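Local coordinates for BauA (Acinetobacter baumannii, PDB 6HCP), which probably takes up iron across the outer membrane as a TonB-dependent siderophore receptor, with ferric preacinetobactin as the cargo, at residues A86-Y92 with V604-K610; E201-N207 with F227-W233; T375-Y381 with P410-S416. The contacts are given in a common frame with arbitrary orientation. Where two conformers were deposited one is given. Residues are numbered along the deposited sequence.

Contact 1: residues A86-Y92 with V604-K610. With C8E ((hydroxyethyloxy)tri(ethyloxy)octane), chain B.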
loop_
_atom_site.group_PDB
_atom_site.type_symbol
_atom_site.label_atom_id
_atom_site.label_comp_id
_atom_site.label_asym_id
_atom_site.label_seq_id
_atom_site.Cartn_x
_atom_site.Cartn_y
_atom_site.Cartn_z
ATOM N N ALA A 86 -11.864 -5.164 -19.026
ATOM C CA ALA A 86 -11.944 -4.955 -17.564
ATOM C C ALA A 86 -13.068 -5.816 -16.958
ATOM O O ALA A 86 -12.879 -6.446 -15.938
ATOM C CB ALA A 86 -12.122 -3.488 -17.260
ATOM N N THR A 87 -14.240 -5.848 -17.592
ATOM C CA THR A 87 -15.397 -6.527 -17.022
ATOM C C THR A 87 -15.887 -7.708 -17.865
ATOM O O THR A 87 -16.896 -8.317 -17.522
ATOM C CB THR A 87 -16.551 -5.538 -16.792
ATOM O OG1 THR A 87 -16.902 -4.874 -18.014
ATOM C CG2 THR A 87 -16.169 -4.526 -15.736
ATOM N N ASP A 88 -15.284 -7.947 -19.036
ATOM C CA ASP A 88 -15.854 -8.926 -19.971
ATOM C C ASP A 88 -15.148 -10.263 -19.794
ATOM O O ASP A 88 -13.971 -10.410 -20.119
ATOM C CB ASP A 88 -15.729 -8.434 -21.412
ATOM C CG ASP A 88 -16.485 -9.281 -22.426
ATOM O OD1 ASP A 88 -16.716 -10.484 -22.148
ATOM O OD2 ASP A 88 -16.768 -8.738 -23.503
ATOM N N PRO A 89 -15.823 -11.275 -19.226
ATOM C CA PRO A 89 -15.175 -12.561 -18.958
ATOM C C PRO A 89 -14.861 -13.390 -20.213
ATOM O O PRO A 89 -14.198 -14.421 -20.111
ATOM C CB PRO A 89 -16.228 -13.303 -18.120
ATOM C CG PRO A 89 -17.550 -12.749 -18.625
ATOM C CD PRO A 89 -17.268 -11.299 -18.962
ATOM N N SER A 90 -15.322 -12.932 -21.379
ATOM C CA SER A 90 -14.983 -13.602 -22.628
ATOM C C SER A 90 -13.773 -12.945 -23.299
ATOM O O SER A 90 -13.399 -13.327 -24.415
ATOM C CB SER A 90 -16.189 -13.633 -23.553
ATOM O OG SER A 90 -17.155 -14.543 -23.045
ATOM N N ILE A 91 -13.181 -11.937 -22.648
ATOM C CA ILE A 91 -11.976 -11.329 -23.185
ATOM C C ILE A 91 -10.826 -11.567 -22.197
ATOM O O ILE A 91 -11.007 -11.485 -20.989
ATOM C CB ILE A 91 -12.227 -9.838 -23.473
ATOM C CG1 ILE A 91 -13.372 -9.710 -24.493
ATOM C CG2 ILE A 91 -10.945 -9.153 -23.923
ATOM C CD1 ILE A 91 -13.585 -8.361 -25.056
ATOM N N TYR A 92 -9.670 -11.949 -22.731
ATOM C CA TYR A 92 -8.505 -12.205 -21.898
ATOM C C TYR A 92 -7.313 -11.410 -22.421
ATOM O O TYR A 92 -7.031 -11.427 -23.623
ATOM C CB TYR A 92 -8.142 -13.688 -21.878
ATOM C CG TYR A 92 -6.897 -13.985 -21.087
ATOM C CD1 TYR A 92 -6.889 -13.855 -19.704
ATOM C CD2 TYR A 92 -5.699 -14.282 -21.725
ATOM C CE1 TYR A 92 -5.714 -13.986 -18.978
ATOM C CE2 TYR A 92 -4.524 -14.422 -21.013
ATOM C CZ TYR A 92 -4.539 -14.321 -19.629
ATOM O OH TYR A 92 -3.373 -14.430 -18.941
ATOM N N VAL A 604 -4.584 -19.023 -22.678
ATOM C CA VAL A 604 -5.895 -18.605 -22.214
ATOM C C VAL A 604 -6.297 -19.421 -20.990
ATOM O O VAL A 604 -6.036 -20.613 -20.919
ATOM C CB VAL A 604 -6.959 -18.697 -23.319
ATOM C CG1 VAL A 604 -6.696 -17.657 -24.391
ATOM C CG2 VAL A 604 -7.059 -20.100 -23.892
ATOM N N PRO A 605 -7.010 -18.803 -20.029
ATOM C CA PRO A 605 -7.543 -19.524 -18.877
ATOM C C PRO A 605 -8.856 -20.209 -19.253
ATOM O O PRO A 605 -9.595 -19.702 -20.104
ATOM C CB PRO A 605 -7.805 -18.412 -17.851
ATOM C CG PRO A 605 -8.101 -17.205 -18.688
ATOM C CD PRO A 605 -7.239 -17.350 -19.929
ATOM N N LYS A 606 -9.190 -21.291 -18.545
ATOM C CA LYS A 606 -10.471 -21.957 -18.762
ATOM C C LYS A 606 -11.599 -21.271 -17.987
ATOM O O LYS A 606 -12.727 -21.282 -18.429
ATOM C CB LYS A 606 -10.383 -23.432 -18.377
ATOM C CG LYS A 606 -9.526 -24.234 -19.343
ATOM C CD LYS A 606 -9.431 -25.698 -18.987
ATOM C CE LYS A 606 -10.595 -26.515 -19.476
ATOM N NZ LYS A 606 -10.176 -27.929 -19.619
ATOM N N ASN A 607 -11.266 -20.613 -16.881
ATOM C CA ASN A 607 -12.298 -19.972 -16.042
ATOM C C ASN A 607 -11.956 -18.488 -15.888
ATOM O O ASN A 607 -10.852 -18.173 -15.499
ATOM C CB ASN A 607 -12.408 -20.629 -14.663
ATOM C CG ASN A 607 -12.644 -22.133 -14.729
ATOM O OD1 ASN A 607 -13.332 -22.607 -15.611
ATOM N ND2 ASN A 607 -12.291 -22.847 -13.681
ATOM N N GLN A 608 -12.975 -17.626 -15.988
ATOM C CA GLN A 608 -12.842 -16.211 -15.648
ATOM C C GLN A 608 -14.078 -15.759 -14.883
ATOM O O GLN A 608 -15.204 -16.154 -15.193
ATOM C CB GLN A 608 -12.712 -15.328 -16.886
ATOM C CG GLN A 608 -11.469 -15.568 -17.717
ATOM C CD GLN A 608 -11.228 -14.385 -18.631
ATOM O OE1 GLN A 608 -11.557 -13.258 -18.296
ATOM N NE2 GLN A 608 -10.923 -14.666 -19.877
ATOM N N ALA A 609 -13.846 -14.892 -13.901
ATOM C CA ALA A 609 -14.902 -14.199 -13.193
ATOM C C ALA A 609 -14.474 -12.745 -13.005
ATOM O O ALA A 609 -13.353 -12.478 -12.540
ATOM C CB ALA A 609 -15.138 -14.845 -11.854
ATOM N N LYS A 610 -15.302 -11.830 -13.504
ATOM C CA LYS A 610 -15.006 -10.420 -13.437
ATOM C C LYS A 610 -16.238 -9.694 -12.902
ATOM O O LYS A 610 -17.346 -9.976 -13.314
ATOM C CB LYS A 610 -14.624 -9.886 -14.818
ATOM C CG LYS A 610 -13.283 -10.372 -15.343
ATOM C CD LYS A 610 -12.983 -9.947 -16.773
ATOM C CE LYS A 610 -11.628 -10.441 -17.231
ATOM N NZ LYS A 610 -11.386 -10.139 -18.658
HETATM C C1 C8E B . -22.114 -19.667 -16.758
HETATM C C2 C8E B . -21.364 -20.020 -15.499
HETATM C C3 C8E B . -19.856 -20.059 -15.723
HETATM C C4 C8E B . -19.144 -20.353 -14.402
HETATM C C5 C8E B . -17.628 -20.235 -14.514
HETATM C C6 C8E B . -16.983 -19.981 -13.153
HETATM C C7 C8E B . -15.525 -19.562 -13.309
HETATM C C8 C8E B . -14.961 -18.850 -12.068
HETATM O O9 C8E B . -13.575 -19.120 -11.896
HETATM C C10 C8E B . -12.721 -18.026 -11.533
HETATM C C11 C8E B . -11.267 -18.456 -11.426
HETATM O O12 C8E B . -10.846 -18.769 -10.096
HETATM C C13 C8E B . -10.363 -20.141 -9.975
HETATM C C14 C8E B . -8.848 -20.248 -9.684
HETATM O O15 C8E B . -8.148 -21.390 -10.270
HETATM C C16 C8E B . -6.688 -21.242 -10.276
HETATM C C17 C8E B . -5.866 -22.371 -10.975
HETATM O O18 C8E B . -4.459 -22.146 -10.632
#

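Contact 2: residues E201-N207 with F227-W233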
loop_
_atom_site.group_PDB
_atom_site.type_symbol
_atom_site.label_atom_id
_atom_site.label_comp_id
_atom_site.label_asym_id
_atom_site.label_seq_id
_atom_site.Cartn_x
_atom_site.Cartn_y
_atom_site.Cartn_z
ATOM N N GLU A 201 -26.409 21.922 -39.450
ATOM C CA GLU A 201 -26.325 20.792 -40.347
ATOM C C GLU A 201 -24.857 20.355 -40.478
ATOM O O GLU A 201 -24.591 19.263 -40.989
ATOM C CB GLU A 201 -26.972 21.132 -41.697
ATOM C CG GLU A 201 -26.299 22.278 -42.439
ATOM C CD GLU A 201 -26.945 23.649 -42.243
ATOM O OE1 GLU A 201 -27.707 23.816 -41.268
ATOM O OE2 GLU A 201 -26.667 24.552 -43.058
ATOM N N PHE A 202 -23.919 21.227 -40.073
ATOM C CA PHE A 202 -22.494 20.916 -40.068
ATOM C C PHE A 202 -21.978 20.783 -38.631
ATOM O O PHE A 202 -22.332 21.574 -37.760
ATOM C CB PHE A 202 -21.660 21.985 -40.772
ATOM C CG PHE A 202 -22.044 22.247 -42.202
ATOM C CD1 PHE A 202 -21.556 21.447 -43.220
ATOM C CD2 PHE A 202 -22.841 23.335 -42.534
ATOM C CE1 PHE A 202 -21.905 21.697 -44.539
ATOM C CE2 PHE A 202 -23.181 23.588 -43.853
ATOM C CZ PHE A 202 -22.737 22.751 -44.848
ATOM N N GLY A 203 -21.063 19.833 -38.423
ATOM C CA GLY A 203 -20.441 19.615 -37.112
ATOM C C GLY A 203 -18.937 19.481 -37.224
ATOM O O GLY A 203 -18.416 18.906 -38.189
ATOM N N VAL A 204 -18.229 20.065 -36.249
ATOM C CA VAL A 204 -16.792 19.917 -36.107
ATOM C C VAL A 204 -16.498 19.467 -34.665
ATOM O O VAL A 204 -16.947 20.105 -33.695
ATOM C CB VAL A 204 -16.067 21.232 -36.419
ATOM C CG1 VAL A 204 -14.576 21.081 -36.231
ATOM C CG2 VAL A 204 -16.396 21.765 -37.811
ATOM N N ARG A 205 -15.730 18.384 -34.527
ATOM C CA ARG A 205 -15.324 17.864 -33.190
ATOM C C ARG A 205 -13.825 17.542 -33.216
ATOM O O ARG A 205 -13.351 16.822 -34.080
ATOM C CB ARG A 205 -16.206 16.663 -32.828
ATOM C CG ARG A 205 -15.894 16.040 -31.472
ATOM C CD ARG A 205 -16.880 16.428 -30.396
ATOM N NE ARG A 205 -16.597 15.774 -29.129
ATOM C CZ ARG A 205 -17.444 14.991 -28.495
ATOM N NH1 ARG A 205 -18.582 14.644 -29.067
ATOM N NH2 ARG A 205 -17.144 14.546 -27.284
ATOM N N ILE A 206 -13.063 18.144 -32.300
ATOM C CA ILE A 206 -11.629 18.058 -32.315
ATOM C C ILE A 206 -11.163 17.504 -30.959
ATOM O O ILE A 206 -11.603 17.978 -29.928
ATOM C CB ILE A 206 -11.001 19.436 -32.605
ATOM C CG1 ILE A 206 -11.462 20.014 -33.947
ATOM C CG2 ILE A 206 -9.496 19.370 -32.553
ATOM C CD1 ILE A 206 -11.119 21.476 -34.107
ATOM N N ASN A 207 -10.236 16.541 -30.986
ATOM C CA ASN A 207 -9.609 16.050 -29.771
ATOM C C ASN A 207 -8.102 16.169 -29.934
ATOM O O ASN A 207 -7.557 15.880 -31.005
ATOM C CB ASN A 207 -10.037 14.616 -29.443
ATOM C CG ASN A 207 -11.427 14.524 -28.870
ATOM O OD1 ASN A 207 -11.595 14.427 -27.654
ATOM N ND2 ASN A 207 -12.433 14.565 -29.735
ATOM N N PHE A 227 -4.168 13.679 -32.275
ATOM C CA PHE A 227 -4.967 14.771 -32.784
ATOM C C PHE A 227 -6.002 14.174 -33.732
ATOM O O PHE A 227 -5.637 13.408 -34.620
ATOM C CB PHE A 227 -4.081 15.810 -33.473
ATOM C CG PHE A 227 -4.843 16.962 -34.082
ATOM C CD1 PHE A 227 -5.362 17.968 -33.279
ATOM C CD2 PHE A 227 -5.099 17.009 -35.442
ATOM C CE1 PHE A 227 -6.118 18.994 -33.825
ATOM C CE2 PHE A 227 -5.853 18.038 -35.988
ATOM C CZ PHE A 227 -6.382 19.013 -35.174
ATOM N N SER A 228 -7.278 14.458 -33.471
ATOM C CA SER A 228 -8.366 13.902 -34.252
ATOM C C SER A 228 -9.364 14.989 -34.652
ATOM O O SER A 228 -9.600 15.932 -33.905
ATOM C CB SER A 228 -9.068 12.781 -33.524
ATOM O OG SER A 228 -9.816 13.262 -32.423
ATOM N N LEU A 229 -10.045 14.735 -35.771
ATOM C CA LEU A 229 -11.075 15.599 -36.308
ATOM C C LEU A 229 -12.245 14.729 -36.755
ATOM O O LEU A 229 -12.029 13.732 -37.446
ATOM C CB LEU A 229 -10.490 16.376 -37.489
ATOM C CG LEU A 229 -11.435 17.375 -38.147
ATOM C CD1 LEU A 229 -11.753 18.508 -37.184
ATOM C CD2 LEU A 229 -10.822 17.908 -39.429
ATOM N N GLY A 230 -13.437 15.048 -36.247
ATOM C CA GLY A 230 -14.694 14.445 -36.697
ATOM C C GLY A 230 -15.614 15.506 -37.291
ATOM O O GLY A 230 -15.964 16.467 -36.602
ATOM N N LEU A 231 -15.832 15.434 -38.611
ATOM C CA LEU A 231 -16.678 16.386 -39.359
ATOM C C LEU A 231 -17.915 15.650 -39.856
ATOM O O LEU A 231 -17.826 14.519 -40.315
ATOM C CB LEU A 231 -15.918 16.965 -40.552
ATOM C CG LEU A 231 -14.504 17.456 -40.271
ATOM C CD1 LEU A 231 -13.792 17.813 -41.566
ATOM C CD2 LEU A 231 -14.521 18.641 -39.321
ATOM N N ASP A 232 -19.053 16.336 -39.860
ATOM C CA ASP A 232 -20.234 15.756 -40.421
ATOM C C ASP A 232 -21.104 16.839 -41.075
ATOM O O ASP A 232 -21.060 18.025 -40.702
ATOM C CB ASP A 232 -21.045 14.996 -39.378
ATOM C CG ASP A 232 -21.820 15.900 -38.429
ATOM O OD1 ASP A 232 -21.189 16.413 -37.498
ATOM O OD2 ASP A 232 -23.074 15.910 -38.519
ATOM N N TRP A 233 -21.872 16.397 -42.070
ATOM C CA TRP A 233 -22.923 17.194 -42.719
ATOM C C TRP A 233 -24.198 16.358 -42.793
ATOM O O TRP A 233 -24.182 15.228 -43.287
ATOM C CB TRP A 233 -22.470 17.672 -44.103
ATOM C CG TRP A 233 -23.600 18.220 -44.921
ATOM C CD1 TRP A 233 -24.252 19.401 -44.718
ATOM C CD2 TRP A 233 -24.296 17.561 -45.997
ATOM N NE1 TRP A 233 -25.293 19.530 -45.599
ATOM C CE2 TRP A 233 -25.335 18.428 -46.408
ATOM C CE3 TRP A 233 -24.131 16.347 -46.674
ATOM C CZ2 TRP A 233 -26.210 18.107 -47.444
ATOM C CZ3 TRP A 233 -24.985 16.039 -47.714
ATOM C CH2 TRP A 233 -26.014 16.907 -48.089
HETATM O O HOH W 1 -12.263 14.436 -32.716
#

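Contact 3: residues T375-Y381 with P410-S416. With EDO (1,2-ethanediol), chain L; EDO (1,2-ethanediol), chain F.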
loop_
_atom_site.group_PDB
_atom_site.type_symbol
_atom_site.label_atom_id
_atom_site.label_comp_id
_atom_site.label_asym_id
_atom_site.label_seq_id
_atom_site.Cartn_x
_atom_site.Cartn_y
_atom_site.Cartn_z
ATOM N N THR A 375 0.595 -1.819 -49.037
ATOM C CA THR A 375 1.958 -2.033 -49.429
ATOM C C THR A 375 2.841 -1.758 -48.215
ATOM O O THR A 375 2.536 -0.864 -47.434
ATOM C CB THR A 375 2.346 -1.127 -50.607
ATOM O OG1 THR A 375 2.265 0.228 -50.167
ATOM C CG2 THR A 375 1.444 -1.324 -51.804
ATOM N N GLN A 376 3.888 -2.566 -48.063
ATOM C CA GLN A 376 4.711 -2.554 -46.863
ATOM C C GLN A 376 6.185 -2.708 -47.254
ATOM O O GLN A 376 6.531 -3.434 -48.172
ATOM C CB GLN A 376 4.251 -3.668 -45.929
ATOM C CG GLN A 376 4.995 -3.727 -44.601
ATOM C CD GLN A 376 4.259 -4.583 -43.596
ATOM O OE1 GLN A 376 3.031 -4.539 -43.519
ATOM N NE2 GLN A 376 4.998 -5.417 -42.885
ATOM N N ASP A 377 7.051 -2.050 -46.487
ATOM C CA ASP A 377 8.477 -2.300 -46.480
ATOM C C ASP A 377 8.906 -2.716 -45.069
ATOM O O ASP A 377 8.563 -2.040 -44.106
ATOM C CB ASP A 377 9.231 -1.038 -46.893
ATOM C CG ASP A 377 9.028 -0.665 -48.357
ATOM O OD1 ASP A 377 9.037 -1.578 -49.186
ATOM O OD2 ASP A 377 8.820 0.525 -48.626
ATOM N N ASP A 378 9.690 -3.791 -44.992
ATOM C CA ASP A 378 10.278 -4.275 -43.774
ATOM C C ASP A 378 11.792 -4.025 -43.789
ATOM O O ASP A 378 12.453 -4.265 -44.792
ATOM C CB ASP A 378 10.034 -5.773 -43.606
ATOM C CG ASP A 378 8.681 -6.107 -43.009
ATOM O OD1 ASP A 378 7.661 -5.788 -43.639
ATOM O OD2 ASP A 378 8.676 -6.760 -41.970
ATOM N N TYR A 379 12.324 -3.727 -42.600
ATOM C CA TYR A 379 13.734 -3.521 -42.331
ATOM C C TYR A 379 14.072 -4.270 -41.050
ATOM O O TYR A 379 13.225 -4.367 -40.158
ATOM C CB TYR A 379 14.032 -2.043 -42.085
ATOM C CG TYR A 379 13.593 -1.094 -43.157
ATOM C CD1 TYR A 379 12.260 -0.774 -43.324
ATOM C CD2 TYR A 379 14.516 -0.514 -44.019
ATOM C CE1 TYR A 379 11.840 0.085 -44.323
ATOM C CE2 TYR A 379 14.107 0.306 -45.057
ATOM C CZ TYR A 379 12.771 0.624 -45.199
ATOM O OH TYR A 379 12.368 1.477 -46.183
ATOM N N GLY A 380 15.283 -4.810 -40.949
ATOM C CA GLY A 380 15.664 -5.368 -39.666
ATOM C C GLY A 380 17.046 -5.981 -39.614
ATOM O O GLY A 380 17.672 -6.261 -40.626
ATOM N N TYR A 381 17.495 -6.203 -38.374
ATOM C CA TYR A 381 18.603 -7.087 -38.047
ATOM C C TYR A 381 18.091 -8.204 -37.140
ATOM O O TYR A 381 17.589 -7.943 -36.030
ATOM C CB TYR A 381 19.697 -6.371 -37.245
ATOM C CG TYR A 381 20.516 -5.355 -37.992
ATOM C CD1 TYR A 381 21.413 -5.739 -38.978
ATOM C CD2 TYR A 381 20.569 -4.049 -37.537
ATOM C CE1 TYR A 381 22.258 -4.815 -39.576
ATOM C CE2 TYR A 381 21.396 -3.114 -38.128
ATOM C CZ TYR A 381 22.252 -3.502 -39.138
ATOM O OH TYR A 381 23.073 -2.555 -39.663
ATOM N N PRO A 410 18.484 -0.441 -39.133
ATOM C CA PRO A 410 18.148 -1.745 -39.708
ATOM C C PRO A 410 18.090 -1.659 -41.236
ATOM O O PRO A 410 17.545 -0.703 -41.771
ATOM C CB PRO A 410 16.773 -2.035 -39.095
ATOM C CG PRO A 410 16.183 -0.654 -38.897
ATOM C CD PRO A 410 17.361 0.184 -38.419
ATOM N N PRO A 411 18.761 -2.559 -41.983
ATOM C CA PRO A 411 18.712 -2.515 -43.446
ATOM C C PRO A 411 17.372 -3.019 -44.015
ATOM O O PRO A 411 16.718 -3.876 -43.403
ATOM C CB PRO A 411 19.849 -3.459 -43.850
ATOM C CG PRO A 411 19.902 -4.456 -42.724
ATOM C CD PRO A 411 19.608 -3.650 -41.478
ATOM N N PHE A 412 17.049 -2.569 -45.231
ATOM C CA PHE A 412 15.861 -2.999 -45.964
ATOM C C PHE A 412 15.899 -4.508 -46.203
ATOM O O PHE A 412 16.943 -5.087 -46.539
ATOM C CB PHE A 412 15.739 -2.207 -47.262
ATOM C CG PHE A 412 14.663 -2.729 -48.182
ATOM C CD1 PHE A 412 13.320 -2.508 -47.901
ATOM C CD2 PHE A 412 14.989 -3.551 -49.251
ATOM C CE1 PHE A 412 12.331 -2.994 -48.746
ATOM C CE2 PHE A 412 13.999 -4.045 -50.087
ATOM C CZ PHE A 412 12.675 -3.778 -49.824
ATOM N N LEU A 413 14.767 -5.177 -45.941
ATOM C CA LEU A 413 14.677 -6.619 -46.091
ATOM C C LEU A 413 13.817 -6.962 -47.318
ATOM O O LEU A 413 14.238 -7.722 -48.157
ATOM C CB LEU A 413 14.097 -7.252 -44.826
ATOM C CG LEU A 413 14.965 -7.140 -43.566
ATOM C CD1 LEU A 413 14.260 -7.768 -42.368
ATOM C CD2 LEU A 413 16.327 -7.778 -43.773
ATOM N N PHE A 414 12.569 -6.494 -47.355
ATOM C CA PHE A 414 11.657 -6.900 -48.453
ATOM C C PHE A 414 10.437 -5.981 -48.491
ATOM O O PHE A 414 10.086 -5.320 -47.505
ATOM C CB PHE A 414 11.244 -8.366 -48.316
ATOM C CG PHE A 414 10.524 -8.712 -47.039
ATOM C CD1 PHE A 414 9.147 -8.578 -46.949
ATOM C CD2 PHE A 414 11.209 -9.216 -45.945
ATOM C CE1 PHE A 414 8.481 -8.882 -45.773
ATOM C CE2 PHE A 414 10.547 -9.479 -44.756
ATOM C CZ PHE A 414 9.185 -9.315 -44.672
ATOM N N HIS A 415 9.844 -5.920 -49.687
ATOM C CA HIS A 415 8.601 -5.271 -49.963
ATOM C C HIS A 415 7.505 -6.346 -49.967
ATOM O O HIS A 415 7.756 -7.460 -50.384
ATOM C CB HIS A 415 8.691 -4.542 -51.313
ATOM C CG HIS A 415 7.500 -3.713 -51.626
ATOM N ND1 HIS A 415 7.284 -2.480 -51.021
ATOM C CD2 HIS A 415 6.425 -3.951 -52.418
ATOM C CE1 HIS A 415 6.140 -1.981 -51.452
ATOM N NE2 HIS A 415 5.579 -2.878 -52.282
ATOM N N SER A 416 6.317 -6.019 -49.467
ATOM C CA SER A 416 5.207 -6.976 -49.457
ATOM C C SER A 416 3.898 -6.231 -49.690
ATOM O O SER A 416 3.839 -5.005 -49.557
ATOM C CB SER A 416 5.188 -7.789 -48.190
ATOM O OG SER A 416 5.035 -6.943 -47.052
HETATM C C1 EDO L . 6.214 2.346 -47.639
HETATM O O1 EDO L . 5.280 3.421 -47.762
HETATM C C2 EDO L . 5.456 1.053 -47.874
HETATM O O2 EDO L . 4.640 1.149 -49.048
HETATM C C1 EDO F . 3.097 -6.729 -39.407
HETATM O O1 EDO F . 3.300 -6.900 -40.806
HETATM C C2 EDO F . 4.231 -7.410 -38.670
HETATM O O2 EDO F . 5.406 -7.225 -39.442
HETATM O O HOH W 2 7.339 -5.805 -46.283
#

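Contact 1: residues A86-Y92 with V604-K610
The hydrogen bonds that join 86-92 to 604-610 all end on backbone carbonyls of the former. The side chain of Lys610, extended beyond CB, brings NZ to 3.0 Å from Asp88 O and 2.7 Å from Ile91 O; NZ also bonds Ala85 O. Ile91 O takes a second, weak bond from Gln608 NE2 (3.4 Å). Asp88 and Ile91 are the ends of a type I beta turn, closed by Ile91 N to Asp88 O at 3.1 Å, with an Asx turn, Ser90 N to Asp88 OD1 at 2.9 Å; Asp88 also pairs with Lys142. The turn belongs to the plug that fills the barrel of TonB-dependent receptors, and strand 607-610 to the barrel wall, with Gln608 and Lys610 directed inward. At the Tyr92 end, Pro605 CD sits over the ring face in a CH-pi contact, 3.6 Å from its centroid, and Val604 CG1 lies 4.4 Å from Tyr92 CD2. Tyr92 OH bonds Arg649. Outside the wall, detergent atom O9 lies 3.4 Å from Asn607 CB.

Contact 2: residues E201-N207 with F227-W233
A water molecule sits against the sheet face carrying Asn207 and Ser228: it donates to Arg205 O (3.0 Å), accepts from Asn207 ND2 (3.0 Å) and lies 2.7 Å from Ser228 OG, tying both strands together through side chains as well as backbone. Beneath it the pairing is regular. The strand axes run at 174°, 4.7 Å apart at closest approach, and three hydrogen-bonded pairs, Gly203 with Asp232, Arg205 with Gly230 and Asn207 with Ser228, each exchange two bonds; the shortest are Arg205 N to Gly230 O and Gly230 N to Arg205 O, both 2.8 Å. This is the hairpin of strands 202-212 and 221-234, one of the antiparallel hairpins that build the wall of a TonB-dependent receptor barrel. Its two faces differ sharply. Phe202, Val204, Ile206, Leu229, Leu231 and Trp233 share the apolar one, where Ile206 CG1 meets Leu229 CD1 at 3.6 Å and Phe202 CE1 meets Trp233 CD1 at 3.3 Å, the rings inclined at 35°. At the Phe227 end a bound detergent molecule touches this surface, consistent with a lipid-facing exterior. The other face is polar: Arg205 pairs with Asp191, Asp232 with Arg195, and Asn207 bonds His189. Gly203 leaves room for Asp232, whose OD1 would clash with a beta carbon there.

Contact 3: residues T375-Y381 with P410-S416
Thr375 begins the segment with its hydroxyl OG1 2.8 Å from O2 of an ethanediol, probably from the crystallisation liquor, while its CB packs 4.0 Å from His415 CE1. Gln376 forms a hydrogen-bonded pair with Ser416, N to O and O to N both 2.9 Å, and its NE2 reaches along its own strand to Asp378 OD1 at 2.8 Å. Asp377 accepts a nearly straight hydrogen bond from His415, ND1 to OD1 2.7 Å, across a non-hydrogen-bonded pair. At Asp378 the register slips by one residue: N bonds Phe414 O at 3.0 Å, but the carbonyl O takes Leu413 N at 2.7 Å and only weakly Phe414 N at 3.4 Å. Leu413 and Phe414 opposite one residue make a classic beta bulge, here in the pairing of strands 361-381 and 412-431, neighbours in the barrel wall of a TonB-dependent receptor. A water lies 2.7 Å from Asp378 OD1, 3.0 Å from Phe414 O and 2.7 Å from Ser416 OG; Asp378 CB lies over the Phe414 ring, 4.0 Å from its centroid. Tyr379 then offers its ring face to the edge of Phe412 in a T-shaped pair, centroids 5.7 Å apart. Gly380 N bonds Pro411 O at 3.0 Å just before the partner chain enters its strand at Phe412, and Pro410 CB lies 3.6 Å from Gly380 CA; a beta carbon at Gly380 would crowd Leu413 CD1, already 3.4 Å from Gly380 N. Tyr381 ends the segment with its ring beneath Pro411 CD, a CH-pi contact 3.5 Å from the centroid.

How the contacts relate
All three contacts involve the same barrel sheet, but at widely separated places. Contact 1 joins plug to wall across 511 intervening residues, a span that includes both wall-to-wall pairings; contact 2 closes before contact 3 opens. Their centres are nearly equally spaced, about 36 Å between contacts 1 and 2, 37 Å between 1 and 3 and 36 Å between 2 and 3, and nearest atoms are about 21, 23 and 21 Å apart. Contact 1 lies closest to the chain's centre, at about 14 Å, against 25 and 26 Å for the others. Detergent adjoins contacts 1 and 2, and ethanediol molecules lie beside contact 3 and near Thr87 of contact 1; no siderophore is described here.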